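Local coordinates for DNA processing protein DprA (Streptococcus pneumoniae, PDB 3UQZ), which binds single-stranded DNA cooperatively, shields it from nucleases and helps load the RecA recombinase onto it during natural transformation, at residues A149-A154 with G159-V164; K127-L132 with L136-G141; K23-G28 with S75-C80; E7-K12 with S65-K70; V171-A176 with F203-R208. One frame throughout, in Å; residues are numbered along the deposited sequence.

Interaction 1 (A149-A154 with G159-V164)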
# COMPACT_ATOMS: atom_id res chain seq x y z
N ALA A 149 -21.54 4.88 -5.44
CA ALA A 149 -21.20 3.47 -5.62
C ALA A 149 -21.24 2.72 -4.29
O ALA A 149 -21.61 1.55 -4.26
CB ALA A 149 -19.84 3.34 -6.26
N ALA A 150 -20.88 3.42 -3.19
CA ALA A 150 -20.91 2.88 -1.83
C ALA A 150 -22.36 2.58 -1.39
O ALA A 150 -22.64 1.48 -0.91
CB ALA A 150 -20.25 3.86 -0.88
N HIS A 151 -23.27 3.55 -1.61
CA HIS A 151 -24.69 3.46 -1.26
C HIS A 151 -25.37 2.37 -2.07
O HIS A 151 -26.02 1.51 -1.49
CB HIS A 151 -25.38 4.81 -1.49
CG HIS A 151 -25.04 5.86 -0.48
ND1 HIS A 151 -24.57 7.11 -0.86
CD2 HIS A 151 -25.16 5.84 0.87
CE1 HIS A 151 -24.41 7.79 0.26
NE2 HIS A 151 -24.74 7.06 1.32
N MSE A 152 -25.19 2.37 -3.41
CA MSE A 152 -25.78 1.36 -4.30
C MSE A 152 -25.31 -0.07 -4.02
O MSE A 152 -26.12 -1.00 -4.11
CB MSE A 152 -25.60 1.76 -5.77
CG MSE A 152 -26.42 2.99 -6.13
SE MSE A 152 -26.08 3.64 -7.90
CE MSE A 152 -26.85 2.17 -8.76
N ALA A 153 -24.05 -0.24 -3.63
CA ALA A 153 -23.49 -1.55 -3.29
C ALA A 153 -24.12 -2.11 -2.00
O ALA A 153 -24.36 -3.32 -1.91
CB ALA A 153 -21.99 -1.46 -3.15
N ALA A 154 -24.40 -1.23 -1.02
CA ALA A 154 -25.05 -1.59 0.24
C ALA A 154 -26.47 -2.05 -0.06
O ALA A 154 -26.86 -3.13 0.39
CB ALA A 154 -25.07 -0.38 1.18
N GLY A 159 -28.22 -4.78 2.30
CA GLY A 159 -27.70 -4.14 3.50
C GLY A 159 -28.29 -2.78 3.79
O GLY A 159 -29.22 -2.34 3.13
N LYS A 160 -27.73 -2.11 4.80
CA LYS A 160 -28.23 -0.80 5.24
C LYS A 160 -27.26 0.32 4.97
O LYS A 160 -26.05 0.11 5.04
CB LYS A 160 -28.62 -0.85 6.73
CG LYS A 160 -29.67 -1.92 7.11
CD LYS A 160 -31.02 -1.87 6.35
CE LYS A 160 -31.93 -0.71 6.71
NZ LYS A 160 -33.18 -0.73 5.91
N THR A 161 -27.78 1.53 4.66
CA THR A 161 -26.97 2.72 4.41
C THR A 161 -27.45 4.00 5.13
O THR A 161 -28.66 4.22 5.27
CB THR A 161 -26.72 2.93 2.90
OG1 THR A 161 -25.63 3.83 2.73
CG2 THR A 161 -27.93 3.47 2.15
N ILE A 162 -26.50 4.86 5.56
CA ILE A 162 -26.78 6.18 6.14
C ILE A 162 -26.13 7.22 5.24
O ILE A 162 -24.95 7.10 4.92
CB ILE A 162 -26.30 6.35 7.62
CG1 ILE A 162 -26.99 5.36 8.58
CG2 ILE A 162 -26.49 7.81 8.11
CD1 ILE A 162 -26.36 5.27 9.96
N ALA A 163 -26.90 8.25 4.83
CA ALA A 163 -26.40 9.38 4.04
C ALA A 163 -26.34 10.64 4.91
O ALA A 163 -27.29 10.93 5.64
CB ALA A 163 -27.27 9.62 2.83
N VAL A 164 -25.21 11.36 4.85
CA VAL A 164 -25.01 12.63 5.58
C VAL A 164 -24.91 13.70 4.47
O VAL A 164 -23.99 13.65 3.65
CB VAL A 164 -23.78 12.59 6.54
CG1 VAL A 164 -23.69 13.85 7.39
CG2 VAL A 164 -23.83 11.36 7.44
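The side chains of His-151 and Thr-161 run at about a right angle to each other. The imidazole turns its edge to the strand, with CB of Thr-161 and the carbonyl oxygen of Ile-162 lying near the ring plane. The methyl group of Ala-163 approaches the same ring obliquely. In His-151, with CG anti to the carbonyl carbon (chi1 -73°), the ring swings over to the strand.

One helical turn on, the CB of Ala-154 points toward the strand. It sits 4.1 Å from CB of Thr-161 and 4.0 Å from O of Lys-160, a methyl group laid against both side chain and backbone.

The pairing is the second half of a beta-alpha-beta crossover in the Rossmann-type domain: strand 137-140, helix 146-157, then strand 161-164. Helix and strand run nearly antiparallel, at 156° between their directions, with their segment axes 8.9 Å apart at closest approach. Where the chain leaves the helix for the strand, N of Gly-159 donates to O of Ala-154 at 2.9 Å.

OG1 of Thr-161, opposite the backbone N (chi1 -163°), is hydrogen-bonded to O of Ile-138 on the neighbouring strand, which satisfies a hydroxyl buried under the helix. Beyond the pair, His-151 also rests on Ser-140 and Leu-142, while Ala-150 and Ala-153 face Ile-129 of helix 119-130.

Interaction 2 (K127-L132 with L136-G141)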
# COMPACT_ATOMS: atom_id res chain seq x y z
N LYS A 127 -16.75 -4.41 -4.68
CA LYS A 127 -16.11 -5.68 -4.31
C LYS A 127 -15.84 -5.72 -2.80
O LYS A 127 -16.20 -6.71 -2.15
CB LYS A 127 -14.83 -5.90 -5.13
CG LYS A 127 -14.15 -7.25 -4.93
CD LYS A 127 -12.84 -7.34 -5.69
CE LYS A 127 -12.07 -8.61 -5.44
NZ LYS A 127 -11.30 -8.55 -4.17
N VAL A 128 -15.22 -4.66 -2.24
CA VAL A 128 -14.93 -4.54 -0.80
C VAL A 128 -16.24 -4.59 0.03
O VAL A 128 -16.30 -5.34 1.00
CB VAL A 128 -14.04 -3.31 -0.46
CG1 VAL A 128 -13.83 -3.16 1.05
CG2 VAL A 128 -12.69 -3.41 -1.17
N ILE A 129 -17.29 -3.85 -0.39
CA ILE A 129 -18.58 -3.84 0.31
C ILE A 129 -19.25 -5.21 0.30
O ILE A 129 -19.74 -5.65 1.34
CB ILE A 129 -19.49 -2.67 -0.15
CG1 ILE A 129 -18.94 -1.33 0.39
CG2 ILE A 129 -20.98 -2.88 0.28
CD1 ILE A 129 -19.51 -0.14 -0.25
N GLN A 130 -19.24 -5.90 -0.86
CA GLN A 130 -19.82 -7.24 -1.00
C GLN A 130 -19.18 -8.21 -0.00
O GLN A 130 -19.90 -8.94 0.67
CB GLN A 130 -19.68 -7.75 -2.44
CG GLN A 130 -20.79 -7.25 -3.37
CD GLN A 130 -20.45 -7.30 -4.85
OE1 GLN A 130 -19.35 -7.69 -5.27
NE2 GLN A 130 -21.39 -6.87 -5.68
N GLY A 131 -17.85 -8.13 0.15
CA GLY A 131 -17.06 -8.93 1.08
C GLY A 131 -17.32 -8.65 2.55
O GLY A 131 -16.92 -9.45 3.40
N LEU A 132 -17.98 -7.51 2.88
CA LEU A 132 -18.34 -7.13 4.24
C LEU A 132 -19.52 -7.97 4.76
O LEU A 132 -19.70 -8.07 5.97
CB LEU A 132 -18.65 -5.62 4.37
CG LEU A 132 -17.46 -4.65 4.23
CD1 LEU A 132 -17.95 -3.23 4.17
CD2 LEU A 132 -16.46 -4.81 5.36
N LEU A 136 -21.82 -4.45 8.41
CA LEU A 136 -21.69 -3.03 8.74
C LEU A 136 -22.63 -2.15 7.95
O LEU A 136 -22.91 -2.42 6.78
CB LEU A 136 -20.24 -2.54 8.48
CG LEU A 136 -19.12 -3.27 9.21
CD1 LEU A 136 -17.77 -3.01 8.56
CD2 LEU A 136 -19.12 -2.93 10.66
N VAL A 137 -23.08 -1.06 8.57
CA VAL A 137 -23.92 -0.04 7.94
C VAL A 137 -22.95 0.87 7.16
O VAL A 137 -21.94 1.33 7.72
CB VAL A 137 -24.75 0.78 8.98
CG1 VAL A 137 -25.51 1.93 8.32
CG2 VAL A 137 -25.71 -0.12 9.73
N ILE A 138 -23.24 1.08 5.87
CA ILE A 138 -22.40 1.90 5.00
C ILE A 138 -22.78 3.37 5.16
O ILE A 138 -23.89 3.79 4.77
CB ILE A 138 -22.44 1.41 3.52
CG1 ILE A 138 -22.06 -0.10 3.37
CG2 ILE A 138 -21.63 2.32 2.57
CD1 ILE A 138 -20.78 -0.61 4.04
N VAL A 139 -21.86 4.16 5.76
CA VAL A 139 -22.09 5.59 5.95
C VAL A 139 -21.33 6.37 4.88
O VAL A 139 -20.12 6.19 4.75
CB VAL A 139 -21.75 6.06 7.38
CG1 VAL A 139 -22.14 7.53 7.57
CG2 VAL A 139 -22.43 5.19 8.43
N SER A 140 -22.04 7.19 4.10
CA SER A 140 -21.44 8.02 3.06
C SER A 140 -22.25 9.31 2.85
O SER A 140 -23.27 9.49 3.50
CB SER A 140 -21.26 7.24 1.77
OG SER A 140 -20.22 7.81 1.00
N GLY A 141 -21.78 10.20 1.97
CA GLY A 141 -22.37 11.51 1.77
C GLY A 141 -23.19 11.82 0.54
O GLY A 141 -23.43 12.99 0.24
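Leu-136, just before the strand begins, meets Leu-132. CD1 of Leu-136 lies 3.9 Å from CD2 of Leu-132, and the two side chains slant across one another, each with CG anti to its own carbonyl carbon. The chain has reversed direction in the few residues between them, bringing their CA atoms to within 6.9 Å.

Val-137 packs instead on Lys-108 and Phe-106. Ile-138 points toward 127-132 and carries the rest of the contact through a single methyl group. Its CD1 is 3.9 Å from CD1 of Leu-132 and 4.2 Å from CG1 of Ile-129, so it fits between two residues three apart in 127-132. Both torsions of the Ile-138 chain are near -50° (chi1 -55°, chi2 -50°), giving a folded rather than extended branch. Ile-129 and Ile-138 approach tip to tip, whereas Leu-132 comes in at a slant. No hydrogen bond joins the two segments; the fit is purely apolar and buried.

Ser-140 ends the strand with OG hydrogen-bonded to O of Val-111.

This is the return leg of the beta-alpha-beta unit made by strand 108-113, helix 119-130 and strand 137-140. Strand 137-140 lies between strands 108-113 and 161-164. Helix 273-279 packs on Leu-132 through Val-276 and Leu-277, and Ile-251 of the second subunit reaches Lys-127 and Val-128.

Interaction 3 (K23-G28 with S75-C80); sequences KVLEYG and SILDDC
Apolar packing makes the whole contact between Leu-25 and the pair Ile-76 and Leu-77. The two methyl groups of Leu-25 divide the work: CD1 lies 3.8 Å from CG2 of Ile-76, and CD2 lies 3.9 Å from CD1 of Leu-77. In both pairs the side chains meet at a slant. Ile-76 has CG1 anti to its backbone N (chi1 -158°), and it is the short CG2 branch that faces Leu-25.

Hydrogen bonds act within the loop instead of across the contact. A type I turn runs from Ser-75 to Asp-78, closed by N of Asp-78 on O of Ser-75 at 3.0 Å. Two side chains reinforce it: OG of Ser-75 accepts from N of Leu-77 at 3.3 Å, an ST turn, and OD2 of Asp-78 takes N of Ser-75 at 3.0 Å from above the carboxylate plane. Asn-5 of helix 5-13 bonds both Ser-75 OG and Asp-78 OD2.

Helix 18-28 of the SAM-like domain thus meets a loop at the edge of the Rossmann-type sheet through apolar contact alone. Leu-25 is buried but Leu-77 lies toward solvent, a partly open patch; the hydrogen bonds within the turn, and those from Asn-5, probably hold it in shape.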
# COMPACT_ATOMS: atom_id res chain seq x y z
N LYS A 23 -20.38 24.83 24.14
CA LYS A 23 -19.92 25.44 25.40
C LYS A 23 -21.10 25.70 26.33
O LYS A 23 -21.03 25.37 27.52
CB LYS A 23 -19.18 26.77 25.15
CG LYS A 23 -17.76 26.62 24.65
CD LYS A 23 -17.07 27.97 24.54
CE LYS A 23 -15.76 27.85 23.80
NZ LYS A 23 -15.93 27.84 22.32
N VAL A 24 -22.21 26.27 25.78
CA VAL A 24 -23.43 26.59 26.52
C VAL A 24 -24.02 25.32 27.13
O VAL A 24 -24.30 25.30 28.33
CB VAL A 24 -24.46 27.37 25.65
CG1 VAL A 24 -25.81 27.52 26.35
CG2 VAL A 24 -23.92 28.73 25.22
N LEU A 25 -24.17 24.26 26.32
CA LEU A 25 -24.74 22.99 26.78
C LEU A 25 -23.90 22.26 27.81
O LEU A 25 -24.46 21.60 28.69
CB LEU A 25 -25.13 22.07 25.61
CG LEU A 25 -26.20 22.60 24.64
CD1 LEU A 25 -26.33 21.70 23.45
CD2 LEU A 25 -27.56 22.78 25.32
N GLU A 26 -22.57 22.42 27.72
CA GLU A 26 -21.62 21.83 28.67
C GLU A 26 -21.80 22.44 30.06
O GLU A 26 -21.85 21.71 31.05
CB GLU A 26 -20.18 22.02 28.17
CG GLU A 26 -19.82 21.12 27.00
CD GLU A 26 -18.34 21.03 26.67
OE1 GLU A 26 -17.54 21.82 27.22
OE2 GLU A 26 -17.98 20.13 25.88
N TYR A 27 -21.94 23.78 30.12
CA TYR A 27 -22.17 24.53 31.35
C TYR A 27 -23.58 24.26 31.89
O TYR A 27 -23.75 24.07 33.09
CB TYR A 27 -21.96 26.05 31.11
CG TYR A 27 -22.16 26.93 32.32
CD1 TYR A 27 -21.08 27.39 33.06
CD2 TYR A 27 -23.44 27.34 32.71
CE1 TYR A 27 -21.25 28.22 34.18
CE2 TYR A 27 -23.63 28.15 33.83
CZ TYR A 27 -22.54 28.59 34.56
OH TYR A 27 -22.74 29.40 35.66
N GLY A 28 -24.57 24.24 30.99
CA GLY A 28 -25.97 24.00 31.32
C GLY A 28 -26.30 22.66 31.93
O GLY A 28 -27.38 22.51 32.49
N SER A 75 -30.85 15.93 19.33
CA SER A 75 -29.69 16.73 19.73
C SER A 75 -28.72 15.93 20.58
O SER A 75 -29.05 14.82 21.01
CB SER A 75 -30.14 17.98 20.49
OG SER A 75 -30.65 17.65 21.78
N ILE A 76 -27.56 16.53 20.88
CA ILE A 76 -26.53 15.96 21.75
C ILE A 76 -27.06 15.71 23.20
O ILE A 76 -26.42 15.01 23.97
CB ILE A 76 -25.23 16.82 21.67
CG1 ILE A 76 -23.96 16.02 22.10
CG2 ILE A 76 -25.38 18.17 22.39
CD1 ILE A 76 -22.63 16.46 21.45
N LEU A 77 -28.24 16.27 23.54
CA LEU A 77 -28.90 16.12 24.85
C LEU A 77 -29.75 14.84 24.91
O LEU A 77 -29.98 14.31 25.99
CB LEU A 77 -29.78 17.35 25.19
CG LEU A 77 -29.07 18.74 25.29
CD1 LEU A 77 -30.09 19.85 25.57
CD2 LEU A 77 -27.95 18.78 26.35
N ASP A 78 -30.20 14.34 23.74
CA ASP A 78 -31.02 13.14 23.59
C ASP A 78 -30.24 11.84 23.72
O ASP A 78 -29.07 11.77 23.36
CB ASP A 78 -31.83 13.20 22.29
CG ASP A 78 -32.82 14.36 22.23
OD1 ASP A 78 -33.44 14.67 23.28
OD2 ASP A 78 -32.99 14.95 21.15
N ASP A 79 -30.92 10.81 24.24
CA ASP A 79 -30.41 9.45 24.49
C ASP A 79 -29.96 8.74 23.22
O ASP A 79 -29.03 7.94 23.27
CB ASP A 79 -31.48 8.58 25.20
CG ASP A 79 -32.37 9.30 26.21
OD1 ASP A 79 -33.18 10.17 25.78
OD2 ASP A 79 -32.30 8.96 27.41
N CYS A 80 -30.66 8.99 22.10
CA CYS A 80 -30.39 8.35 20.82
C CYS A 80 -29.12 8.84 20.13
O CYS A 80 -28.63 8.17 19.21
CB CYS A 80 -31.60 8.45 19.91
SG CYS A 80 -31.86 10.10 19.22

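Interaction 4 (E7-K12 with S65-K70)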
# COMPACT_ATOMS: atom_id res chain seq x y z
N GLU A 7 -34.93 25.40 20.98
CA GLU A 7 -34.10 26.51 21.44
C GLU A 7 -32.70 26.41 20.88
O GLU A 7 -32.15 27.43 20.47
CB GLU A 7 -34.11 26.64 22.97
CG GLU A 7 -35.45 27.07 23.53
CD GLU A 7 -35.89 28.50 23.24
OE1 GLU A 7 -35.03 29.33 22.86
OE2 GLU A 7 -37.10 28.78 23.41
N ILE A 8 -32.16 25.17 20.77
CA ILE A 8 -30.85 24.91 20.16
C ILE A 8 -30.88 25.45 18.71
O ILE A 8 -30.00 26.23 18.34
CB ILE A 8 -30.47 23.40 20.23
CG1 ILE A 8 -30.11 22.98 21.69
CG2 ILE A 8 -29.31 23.10 19.30
CD1 ILE A 8 -30.07 21.46 21.98
N TYR A 9 -31.93 25.11 17.94
CA TYR A 9 -32.14 25.60 16.58
C TYR A 9 -32.26 27.12 16.57
O TYR A 9 -31.61 27.76 15.73
CB TYR A 9 -33.39 24.95 15.95
CG TYR A 9 -33.55 25.24 14.47
CD1 TYR A 9 -32.53 24.97 13.57
CD2 TYR A 9 -34.74 25.77 13.96
CE1 TYR A 9 -32.67 25.24 12.21
CE2 TYR A 9 -34.90 26.03 12.60
CZ TYR A 9 -33.86 25.76 11.73
OH TYR A 9 -34.00 26.02 10.39
N LYS A 10 -33.04 27.69 17.52
CA LYS A 10 -33.22 29.14 17.67
C LYS A 10 -31.88 29.87 17.95
O LYS A 10 -31.68 30.97 17.44
CB LYS A 10 -34.29 29.46 18.72
CG LYS A 10 -34.84 30.88 18.63
CD LYS A 10 -35.96 31.12 19.62
CE LYS A 10 -36.36 32.57 19.67
NZ LYS A 10 -37.34 32.83 20.74
N LEU A 11 -30.96 29.22 18.72
CA LEU A 11 -29.62 29.77 19.01
C LEU A 11 -28.74 29.80 17.75
O LEU A 11 -28.01 30.76 17.54
CB LEU A 11 -28.92 29.01 20.15
CG LEU A 11 -29.54 29.10 21.56
CD1 LEU A 11 -28.82 28.20 22.52
CD2 LEU A 11 -29.48 30.51 22.10
N LYS A 12 -28.84 28.76 16.91
CA LYS A 12 -28.13 28.66 15.63
C LYS A 12 -28.63 29.78 14.70
O LYS A 12 -27.82 30.45 14.06
CB LYS A 12 -28.36 27.29 14.96
CG LYS A 12 -27.24 26.29 15.23
CD LYS A 12 -27.43 24.95 14.55
CE LYS A 12 -26.10 24.26 14.38
NZ LYS A 12 -26.25 22.80 14.18
N SER A 65 -41.03 27.86 14.43
CA SER A 65 -41.55 26.59 14.94
C SER A 65 -42.08 25.71 13.80
O SER A 65 -41.95 24.49 13.86
CB SER A 65 -42.61 26.81 16.01
OG SER A 65 -42.87 25.61 16.71
N LYS A 66 -42.65 26.34 12.76
CA LYS A 66 -43.16 25.64 11.58
C LYS A 66 -41.97 25.04 10.80
O LYS A 66 -42.02 23.88 10.41
CB LYS A 66 -43.97 26.62 10.71
CG LYS A 66 -44.83 25.95 9.66
CD LYS A 66 -45.45 26.99 8.76
CE LYS A 66 -45.70 26.46 7.37
NZ LYS A 66 -46.21 27.52 6.46
N GLU A 67 -40.90 25.85 10.62
CA GLU A 67 -39.65 25.51 9.93
C GLU A 67 -38.93 24.33 10.65
O GLU A 67 -38.61 23.32 10.01
CB GLU A 67 -38.75 26.75 9.91
CG GLU A 67 -37.65 26.73 8.88
CD GLU A 67 -36.74 27.94 8.95
OE1 GLU A 67 -37.25 29.08 8.80
OE2 GLU A 67 -35.52 27.75 9.15
N PHE A 68 -38.72 24.46 11.99
CA PHE A 68 -38.09 23.45 12.84
C PHE A 68 -38.83 22.10 12.82
O PHE A 68 -38.18 21.05 12.90
CB PHE A 68 -37.96 23.98 14.29
CG PHE A 68 -37.46 22.98 15.30
CD1 PHE A 68 -36.12 22.62 15.35
CD2 PHE A 68 -38.34 22.40 16.21
CE1 PHE A 68 -35.66 21.69 16.28
CE2 PHE A 68 -37.88 21.46 17.14
CZ PHE A 68 -36.55 21.11 17.17
N GLN A 69 -40.17 22.13 12.76
CA GLN A 69 -40.99 20.93 12.80
C GLN A 69 -41.21 20.21 11.46
O GLN A 69 -41.69 19.06 11.46
CB GLN A 69 -42.31 21.18 13.56
CG GLN A 69 -42.09 21.31 15.07
CD GLN A 69 -43.31 21.75 15.82
OE1 GLN A 69 -44.11 22.56 15.35
NE2 GLN A 69 -43.46 21.25 17.04
N LYS A 70 -40.82 20.84 10.32
CA LYS A 70 -40.95 20.27 8.97
C LYS A 70 -40.32 18.87 8.87
O LYS A 70 -40.92 17.98 8.28
CB LYS A 70 -40.38 21.21 7.89
CG LYS A 70 -40.88 20.87 6.50
CD LYS A 70 -40.06 21.50 5.40
CE LYS A 70 -40.81 21.42 4.09
NZ LYS A 70 -40.05 22.04 2.98
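Tyr-9 on helix 5-13 reaches helix 61-69 with its whole side chain, touching Phe-68 near the root and Glu-67 at the hydroxyl. Both helices belong to the N-terminal helical part of the chain, which includes the SAM-like domain.

All three side chains leave the backbone alike, with CG opposite the amide nitrogen; for Tyr-9 chi1 is -171°. This torsion carries the phenol toward helix 61-69. Phe-68 projects past it in the opposite direction, so each residue lays its beta carbon against the other's ring: CB of Tyr-9 is 3.6 Å from CD1 of Phe-68, and CB of Phe-68 is 3.7 Å from CD2 of Tyr-9. The rings are inclined at 33° with centroids 5.7 Å apart, an oblique pair.

Glu-67 stretches out beyond CG and crosses the phenol at about a right angle, with its carboxylate turned 82° from the ring plane. Its hydrogen bond anchors the far end of the tyrosine side chain, while Phe-68 packs against CB and CD2 of Tyr-9 and may limit turning of the ring. Phe-96 adds an edge-to-face contact with Tyr-9, and Leu-64 packs on it from one turn earlier in helix 61-69.

Lys-13 forms a salt bridge to the same oxygen of Glu-67, which probably favours the ionised carboxylate. The phenol itself donates from OH of Tyr-9 to OE2 of Glu-67 at 2.6 Å, arriving on the anti side of the carboxylate and slightly out of its plane.

Interaction 5 (V171-A176 with F203-R208); sequences VFYPKA and FHFPAR
Tyr-173 and Phe-205 meet ring to ring, CD2 of the tyrosine 3.6 Å from CZ of the phenylalanine. They join two pieces of the Rossmann-type domain: the loop after strand 161-164 and the N-terminal part of helix 204-215. The rings slant across each other with centroids 5.3 Å apart and planes at 45°, an oblique pair. CE2 of Tyr-173 also comes to 3.9 Å from CZ of Phe-205, so the touching is between one side of the phenol and the far end of the phenyl ring.

Tyr-173 extends toward the helix with CG opposite the backbone N (chi1 -176°). The peptide bond that follows it, before Pro-174, is cis. Pro-200 packs on both rings, adding a third apolar group to this small surface cluster, and Arg-115 lies against Phe-205.

Further out, ND1 of His-204 is hydrogen-bonded to O of Gly-166, which ties this part of the chain to the loop, and Tyr-194 stacks on the His-204 ring. Behind Phe-205, Arg-208 lies one turn along the helix and turns the face of its guanidinium to the edge of the phenyl ring, with CD1 of Phe-205 3.3 Å above the guanidinium plane.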
# COMPACT_ATOMS: atom_id res chain seq x y z
N VAL A 171 -33.86 19.46 -0.29
CA VAL A 171 -32.91 19.90 -1.32
C VAL A 171 -32.06 18.70 -1.76
O VAL A 171 -31.71 17.85 -0.94
CB VAL A 171 -32.07 21.12 -0.85
CG1 VAL A 171 -31.04 21.55 -1.90
CG2 VAL A 171 -32.96 22.30 -0.46
N PHE A 172 -31.76 18.61 -3.06
CA PHE A 172 -31.04 17.47 -3.59
C PHE A 172 -29.73 17.83 -4.26
O PHE A 172 -29.74 18.56 -5.25
CB PHE A 172 -31.98 16.64 -4.49
CG PHE A 172 -33.27 16.24 -3.79
CD1 PHE A 172 -33.33 15.08 -3.02
CD2 PHE A 172 -34.39 17.06 -3.84
CE1 PHE A 172 -34.50 14.75 -2.33
CE2 PHE A 172 -35.55 16.73 -3.14
CZ PHE A 172 -35.60 15.57 -2.40
N TYR A 173 -28.60 17.36 -3.71
CA TYR A 173 -27.28 17.60 -4.31
C TYR A 173 -26.39 16.36 -4.29
O TYR A 173 -26.10 15.84 -3.22
CB TYR A 173 -26.56 18.83 -3.72
CG TYR A 173 -25.24 19.13 -4.41
CD1 TYR A 173 -25.19 19.95 -5.54
CD2 TYR A 173 -24.05 18.58 -3.95
CE1 TYR A 173 -23.98 20.22 -6.18
CE2 TYR A 173 -22.84 18.83 -4.59
CZ TYR A 173 -22.81 19.65 -5.71
OH TYR A 173 -21.62 19.92 -6.34
N PRO A 174 -25.89 15.88 -5.46
CA PRO A 174 -26.15 16.38 -6.83
C PRO A 174 -27.60 16.14 -7.27
O PRO A 174 -28.27 15.26 -6.72
CB PRO A 174 -25.12 15.61 -7.67
CG PRO A 174 -24.87 14.34 -6.91
CD PRO A 174 -25.02 14.68 -5.46
N LYS A 175 -28.09 16.94 -8.25
CA LYS A 175 -29.47 16.83 -8.76
C LYS A 175 -29.81 15.44 -9.29
O LYS A 175 -30.92 14.98 -9.08
CB LYS A 175 -29.81 17.92 -9.79
CG LYS A 175 -29.68 19.38 -9.28
CD LYS A 175 -31.02 20.09 -8.94
CE LYS A 175 -30.84 21.57 -8.63
NZ LYS A 175 -30.61 22.38 -9.85
N ALA A 176 -28.83 14.75 -9.91
CA ALA A 176 -29.00 13.41 -10.48
C ALA A 176 -29.30 12.33 -9.44
O ALA A 176 -29.87 11.29 -9.79
CB ALA A 176 -27.78 13.02 -11.29
N PHE A 203 -18.76 25.27 1.90
CA PHE A 203 -18.34 24.94 3.27
C PHE A 203 -19.16 23.85 3.97
O PHE A 203 -18.69 23.29 4.97
CB PHE A 203 -18.24 26.21 4.14
CG PHE A 203 -19.55 26.79 4.63
CD1 PHE A 203 -20.01 26.52 5.91
CD2 PHE A 203 -20.31 27.62 3.81
CE1 PHE A 203 -21.22 27.06 6.36
CE2 PHE A 203 -21.51 28.16 4.27
CZ PHE A 203 -21.95 27.88 5.55
N HIS A 204 -20.37 23.54 3.46
CA HIS A 204 -21.27 22.51 3.99
C HIS A 204 -20.69 21.11 3.86
O HIS A 204 -20.98 20.25 4.68
CB HIS A 204 -22.64 22.55 3.31
CG HIS A 204 -23.49 23.73 3.66
ND1 HIS A 204 -24.76 23.87 3.15
CD2 HIS A 204 -23.23 24.78 4.47
CE1 HIS A 204 -25.24 24.99 3.67
NE2 HIS A 204 -24.35 25.58 4.46
N PHE A 205 -19.88 20.87 2.81
CA PHE A 205 -19.28 19.58 2.50
C PHE A 205 -18.14 19.13 3.40
O PHE A 205 -18.29 18.07 4.00
CB PHE A 205 -19.07 19.41 0.99
CG PHE A 205 -20.39 19.62 0.27
CD1 PHE A 205 -21.35 18.61 0.23
CD2 PHE A 205 -20.72 20.86 -0.27
CE1 PHE A 205 -22.59 18.83 -0.37
CE2 PHE A 205 -21.96 21.08 -0.87
CZ PHE A 205 -22.88 20.06 -0.93
N PRO A 206 -17.06 19.94 3.63
CA PRO A 206 -16.05 19.53 4.63
C PRO A 206 -16.66 19.35 6.02
O PRO A 206 -16.24 18.46 6.75
CB PRO A 206 -15.06 20.71 4.63
CG PRO A 206 -15.26 21.36 3.33
CD PRO A 206 -16.71 21.25 3.04
N ALA A 207 -17.67 20.18 6.36
CA ALA A 207 -18.40 20.15 7.64
C ALA A 207 -19.16 18.81 7.83
O ALA A 207 -19.06 18.18 8.87
CB ALA A 207 -19.35 21.34 7.73
N ARG A 208 -19.89 18.41 6.80
CA ARG A 208 -20.68 17.18 6.65
C ARG A 208 -19.73 15.96 6.81
O ARG A 208 -20.11 14.98 7.46
CB ARG A 208 -21.30 17.22 5.24
CG ARG A 208 -22.20 16.10 4.81
CD ARG A 208 -21.57 15.04 3.91
NE ARG A 208 -20.53 15.53 3.01
CZ ARG A 208 -20.56 15.40 1.70
NH1 ARG A 208 -21.59 14.82 1.11
NH2 ARG A 208 -19.56 15.85 0.96

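In the fold
From the N terminus, interaction 4 opens first with 7-12 and interaction 3 with 23-28; 65-70 closes the former before 75-80 closes the latter, so the two long loops cross. Interaction 4 joins the first and last of the N-terminal helices; interaction 3 ties helix 18-28 to the loop after strand 73-75. Ile-8 packs on Leu-25, Ser-75 and Leu-77. The other three follow in series. Interactions 2 and 1 close short loops within successive beta-alpha-beta units, and their strands are neighbours in the sheet. Interaction 5 closes a longer loop beyond strand 161-164; Arg-208 reaches back to pack on Val-164. Interactions 2 and 3 lie about 31 Å apart, centre to centre.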